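MRNA interferase toxin YafQ (Escherichia coli, PDB 4MMG) cleaves mRNA on the ribosome at lysine codons followed by G or A, as the RelE-family toxin of a type II toxin-antitoxin system. Local coordinates at residues I9-Y15 and L81-T87; W71-Y75 and A91-G95. The protein carries 1 engineered substitution. All coordinates share one frame. Residues are numbered along the deposited sequence.

Contact 1: residues I9-Y15 and L81-T87; sequences IEYSGQY and LLRFERT. With SO4 (sulfate ion), chain E.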
# COMPACT_ATOMS: atom_id res chain seq x y z
N ILE A 9 -9.98 -0.49 -9.12
CA ILE A 9 -9.36 -0.71 -7.82
C ILE A 9 -9.18 -2.20 -7.70
O ILE A 9 -10.12 -2.95 -7.93
CB ILE A 9 -10.22 -0.22 -6.65
CG1 ILE A 9 -10.56 1.26 -6.79
CG2 ILE A 9 -9.50 -0.45 -5.34
CD1 ILE A 9 -11.59 1.74 -5.80
N GLU A 10 -7.97 -2.63 -7.35
CA GLU A 10 -7.68 -4.05 -7.23
C GLU A 10 -7.01 -4.37 -5.90
O GLU A 10 -6.28 -3.54 -5.34
CB GLU A 10 -6.78 -4.53 -8.37
CG GLU A 10 -7.31 -4.19 -9.76
CD GLU A 10 -6.38 -4.66 -10.86
OE1 GLU A 10 -5.33 -5.27 -10.57
OE2 GLU A 10 -6.71 -4.43 -12.04
N TYR A 11 -7.25 -5.58 -5.41
CA TYR A 11 -6.62 -6.08 -4.20
C TYR A 11 -6.06 -7.45 -4.50
O TYR A 11 -6.81 -8.36 -4.87
CB TYR A 11 -7.64 -6.20 -3.07
CG TYR A 11 -8.34 -4.91 -2.72
CD1 TYR A 11 -9.44 -4.47 -3.44
CD2 TYR A 11 -7.89 -4.12 -1.67
CE1 TYR A 11 -10.07 -3.28 -3.13
CE2 TYR A 11 -8.51 -2.93 -1.36
CZ TYR A 11 -9.60 -2.52 -2.08
OH TYR A 11 -10.22 -1.33 -1.76
N SER A 12 -4.75 -7.64 -4.37
CA SER A 12 -4.19 -8.97 -4.57
C SER A 12 -4.72 -9.92 -3.51
O SER A 12 -5.15 -9.48 -2.43
CB SER A 12 -2.67 -8.93 -4.48
OG SER A 12 -2.28 -8.76 -3.14
N GLY A 13 -4.70 -11.21 -3.80
CA GLY A 13 -5.08 -12.20 -2.80
C GLY A 13 -4.22 -12.08 -1.56
O GLY A 13 -4.71 -12.16 -0.43
N GLN A 14 -2.92 -11.84 -1.76
CA GLN A 14 -2.02 -11.69 -0.63
C GLN A 14 -2.37 -10.47 0.22
O GLN A 14 -2.24 -10.51 1.45
CB GLN A 14 -0.57 -11.62 -1.09
CG GLN A 14 0.43 -11.65 0.05
CD GLN A 14 0.33 -12.93 0.86
OE1 GLN A 14 0.26 -14.03 0.30
NE2 GLN A 14 0.30 -12.80 2.18
N TYR A 15 -2.84 -9.39 -0.41
CA TYR A 15 -3.19 -8.18 0.33
C TYR A 15 -4.25 -8.46 1.38
O TYR A 15 -4.15 -7.99 2.51
CB TYR A 15 -3.68 -7.07 -0.60
CG TYR A 15 -3.80 -5.74 0.11
CD1 TYR A 15 -2.68 -5.00 0.41
CD2 TYR A 15 -5.04 -5.24 0.51
CE1 TYR A 15 -2.76 -3.81 1.07
CE2 TYR A 15 -5.13 -4.02 1.17
CZ TYR A 15 -3.97 -3.31 1.45
OH TYR A 15 -4.00 -2.10 2.10
N LEU A 81 -5.05 1.38 -13.46
CA LEU A 81 -5.32 0.58 -12.27
C LEU A 81 -4.68 1.13 -11.01
O LEU A 81 -3.62 1.76 -11.04
CB LEU A 81 -4.91 -0.88 -12.49
CG LEU A 81 -3.45 -1.30 -12.60
CD1 LEU A 81 -2.78 -1.47 -11.24
CD2 LEU A 81 -3.34 -2.60 -13.39
N LEU A 82 -5.37 0.90 -9.89
CA LEU A 82 -4.76 1.03 -8.58
C LEU A 82 -4.85 -0.34 -7.96
O LEU A 82 -5.94 -0.88 -7.80
CB LEU A 82 -5.53 2.03 -7.72
CG LEU A 82 -5.29 2.00 -6.21
CD1 LEU A 82 -3.84 2.31 -5.85
CD2 LEU A 82 -6.23 2.99 -5.51
N ARG A 83 -3.70 -0.93 -7.62
CA ARG A 83 -3.69 -2.28 -7.06
C ARG A 83 -2.98 -2.30 -5.71
O ARG A 83 -1.79 -1.99 -5.61
CB ARG A 83 -3.03 -3.25 -8.03
CG ARG A 83 -2.91 -4.68 -7.51
CD ARG A 83 -2.38 -5.59 -8.61
NE ARG A 83 -2.32 -6.99 -8.19
CZ ARG A 83 -3.29 -7.87 -8.40
NH1 ARG A 83 -4.41 -7.51 -9.02
NH2 ARG A 83 -3.14 -9.13 -7.98
N PHE A 84 -3.73 -2.65 -4.67
CA PHE A 84 -3.14 -2.86 -3.35
C PHE A 84 -2.49 -4.24 -3.31
O PHE A 84 -3.17 -5.25 -3.46
CB PHE A 84 -4.22 -2.69 -2.28
CG PHE A 84 -4.78 -1.30 -2.24
CD1 PHE A 84 -4.04 -0.26 -1.70
CD2 PHE A 84 -6.03 -1.02 -2.77
CE1 PHE A 84 -4.55 1.03 -1.66
CE2 PHE A 84 -6.55 0.26 -2.74
CZ PHE A 84 -5.80 1.29 -2.18
N GLU A 85 -1.18 -4.27 -3.13
CA GLU A 85 -0.41 -5.50 -3.35
C GLU A 85 -0.01 -6.25 -2.08
O GLU A 85 -0.26 -7.45 -1.97
CB GLU A 85 0.81 -5.21 -4.21
CG GLU A 85 1.54 -6.45 -4.69
CD GLU A 85 0.73 -7.28 -5.67
OE1 GLU A 85 -0.23 -6.76 -6.28
OE2 GLU A 85 1.07 -8.48 -5.85
N ARG A 86 0.65 -5.56 -1.16
CA ARG A 86 1.03 -6.15 0.13
C ARG A 86 1.03 -5.08 1.20
O ARG A 86 1.17 -3.88 0.91
CB ARG A 86 2.44 -6.77 0.08
CG ARG A 86 2.52 -8.08 -0.70
CD ARG A 86 3.49 -9.05 -0.06
NE ARG A 86 3.04 -9.48 1.27
CZ ARG A 86 3.77 -10.21 2.11
NH1 ARG A 86 4.99 -10.59 1.77
NH2 ARG A 86 3.28 -10.54 3.29
N THR A 87 0.89 -5.50 2.45
CA THR A 87 1.13 -4.61 3.58
C THR A 87 1.72 -5.38 4.75
O THR A 87 1.37 -6.54 4.99
CB THR A 87 -0.13 -3.81 3.98
OG1 THR A 87 0.23 -2.79 4.91
CG2 THR A 87 -1.19 -4.70 4.60
S SO4 E . -0.31 -11.28 -7.72
O1 SO4 E . 1.00 -11.66 -7.21
O2 SO4 E . -0.51 -9.84 -7.55
O3 SO4 E . -1.33 -12.02 -6.99
O4 SO4 E . -0.39 -11.61 -9.14
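Leu81 points toward 9-15, its CB 4.0 Å from Glu10 OE2. Next, Leu82 O accepts from Glu10 N (2.7 Å); with the short axes 17° apart, the ladder is parallel. Arg83 projects on the same face as Glu10: its NH1 makes a salt bridge to Glu10 OE1 (2.9 Å), its NE another to Glu85 OE1 (2.8 Å), and NH2 donates to sulfate O2 (2.8 Å). Phe84 N donates to Glu10 O (2.8 Å), and its side chain turns to the opposite face, CB 3.6 Å from the Tyr15 ring centroid, 2° off the normal, a CH-pi contact. The Tyr11 ring lies slid aside, at 26° to that of Phe84. Phe84 O accepts from Ser12 N (3.0 Å), the last rung. Ser12 OG then donates to Glu85 O (2.7 Å) while accepting from Tyr15 N (2.9 Å), so one hydroxyl N-caps helix 13-24 and ties it to the strand. The end of Arg86 comes back to Gln14, whose CD lies over one guanidinium face; both side chains bind Asp18. Thr87 CB ends the run 3.9 Å from Tyr15 CE1. A parallel edge strand leading straight into a helix is the N-terminal arrangement of the RelE-family toxin fold.

Contact 2: residues W71-Y75 and A91-G95; sequences WILIY and AALFG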
# COMPACT_ATOMS: atom_id res chain seq x y z
N TRP A 71 5.62 -0.13 9.06
CA TRP A 71 4.40 -0.65 8.45
C TRP A 71 4.30 -0.03 7.07
O TRP A 71 4.07 1.18 6.94
CB TRP A 71 3.18 -0.30 9.28
CG TRP A 71 1.88 -0.89 8.79
CD1 TRP A 71 1.71 -1.79 7.78
CD2 TRP A 71 0.57 -0.63 9.31
NE1 TRP A 71 0.37 -2.11 7.64
CE2 TRP A 71 -0.34 -1.41 8.57
CE3 TRP A 71 0.09 0.19 10.34
CZ2 TRP A 71 -1.72 -1.38 8.82
CZ3 TRP A 71 -1.28 0.22 10.58
CH2 TRP A 71 -2.16 -0.57 9.83
N ILE A 72 4.49 -0.86 6.05
CA ILE A 72 4.59 -0.44 4.66
C ILE A 72 3.36 -0.89 3.89
O ILE A 72 2.82 -1.97 4.16
CB ILE A 72 5.78 -1.15 3.99
CG1 ILE A 72 7.05 -0.95 4.80
CG2 ILE A 72 5.97 -0.68 2.54
CD1 ILE A 72 7.50 0.42 4.74
N LEU A 73 2.94 -0.07 2.94
CA LEU A 73 1.98 -0.47 1.92
C LEU A 73 2.70 -0.50 0.58
O LEU A 73 3.30 0.50 0.17
CB LEU A 73 0.82 0.53 1.84
CG LEU A 73 -0.10 0.33 0.63
CD1 LEU A 73 -0.87 -0.96 0.76
CD2 LEU A 73 -1.05 1.50 0.42
N ILE A 74 2.65 -1.65 -0.10
CA ILE A 74 3.14 -1.77 -1.47
C ILE A 74 1.92 -1.80 -2.39
O ILE A 74 0.99 -2.60 -2.21
CB ILE A 74 3.98 -3.05 -1.69
CG1 ILE A 74 5.28 -2.99 -0.88
CG2 ILE A 74 4.31 -3.21 -3.17
CD1 ILE A 74 6.10 -4.27 -0.96
N TYR A 75 1.92 -0.91 -3.37
CA TYR A 75 0.80 -0.78 -4.29
C TYR A 75 1.31 -0.44 -5.69
O TYR A 75 2.45 0.00 -5.87
CB TYR A 75 -0.21 0.27 -3.79
CG TYR A 75 0.35 1.67 -3.84
CD1 TYR A 75 1.18 2.15 -2.84
CD2 TYR A 75 0.06 2.51 -4.91
CE1 TYR A 75 1.71 3.43 -2.89
CE2 TYR A 75 0.58 3.78 -4.98
CZ TYR A 75 1.41 4.23 -3.97
OH TYR A 75 1.92 5.51 -4.07
N ALA A 91 10.62 -6.17 6.81
CA ALA A 91 11.21 -7.51 6.75
C ALA A 91 10.31 -8.50 6.02
O ALA A 91 10.78 -9.29 5.19
CB ALA A 91 11.52 -8.02 8.15
N ALA A 92 9.02 -8.47 6.33
CA ALA A 92 8.07 -9.39 5.70
C ALA A 92 7.94 -9.14 4.20
O ALA A 92 7.88 -10.09 3.41
CB ALA A 92 6.71 -9.31 6.38
N LEU A 93 7.93 -7.87 3.82
CA LEU A 93 7.64 -7.50 2.44
C LEU A 93 8.87 -7.55 1.53
O LEU A 93 8.75 -7.79 0.33
CB LEU A 93 6.99 -6.11 2.39
CG LEU A 93 5.46 -6.09 2.44
CD1 LEU A 93 4.89 -6.94 3.58
CD2 LEU A 93 4.95 -4.65 2.53
N PHE A 94 10.05 -7.32 2.11
CA PHE A 94 11.26 -7.21 1.30
C PHE A 94 12.33 -8.26 1.59
O PHE A 94 13.15 -8.54 0.73
CB PHE A 94 11.90 -5.83 1.48
CG PHE A 94 11.06 -4.70 0.98
CD1 PHE A 94 11.12 -4.31 -0.35
CD2 PHE A 94 10.21 -4.03 1.83
CE1 PHE A 94 10.34 -3.27 -0.81
CE2 PHE A 94 9.42 -2.98 1.38
CZ PHE A 94 9.49 -2.61 0.05
N GLY A 95 12.34 -8.82 2.80
CA GLY A 95 13.43 -9.70 3.19
C GLY A 95 13.52 -10.97 2.36
O GLY A 95 12.51 -11.55 1.97
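In this RelE-family fold the short C-terminal helix 90-94 rests on one face of strand 71-77, an inner strand of the sheet, and the contact is a small apolar strand-to-helix packing. Only 197 Å² is buried and no hydrogen bond crosses; the closest pair of CA atoms, Ile72 and Leu93, is 8.0 Å apart, so the gap is bridged by side chains, one of them reaching the strand backbone. Strand alternation sets the relief on one side. Ile72 and Ile74 point their CA-to-CB bonds toward the helix, whereas Leu73 between them points away, to helix 29-40. The two isoleucines therefore form a pair of bumps with a shallow hollow between them. Leu93 enters that hollow: its CD2 is 3.9 Å from Ile72 CB and 3.8 Å from Ile72 O, reaching down to the backbone. Phe94 closes the outer side. Its CB leaves sideways, but the m rotamer (chi1 -65°) swings the ring back to the strand, with its edge presented to Ile72 CG2, 4.3 Å from CE2. Trp59 takes part from a loop, meeting the Phe94 ring with planes at about 75°, touching Ile74 and donating from its indole nitrogen to the carbonyl of Leu93. The side chain of Phe94 lies about 4 Å from that of Gln90, an engineered residue at the position inferred to supply the proton donor, so this packing borders the probable catalytic site. The long t rotamer of Ile74 (chi2 175°) lets its CD1 touch both helix residues, 3.7 Å from Leu93 CD2 and 3.9 Å from Phe94 CZ.

How the contacts relate
Both contacts use the same sheet, through adjacent antiparallel strands: 81-88 in contact 1 and 71-77 in contact 2. They meet where Arg86 O lies 2.9 Å from Ile74 N and Thr87 OG1 lies 2.8 Å from Ile72 O, both probable hydrogen bonds. A classic beta bulge sits there, Glu85 and Arg86 both facing Ile74. Contact 1 joins an edge strand and is partly buried, burying 747 Å² through backbone bonds, charges on one face and aromatics on the other. Contact 2 is smaller, its touching residues mostly buried, and purely apolar across its segments. Segment 71-75 falls between 9-15 and 81-87 and segment 91-95 after both, so the two contacts alternate along the chain.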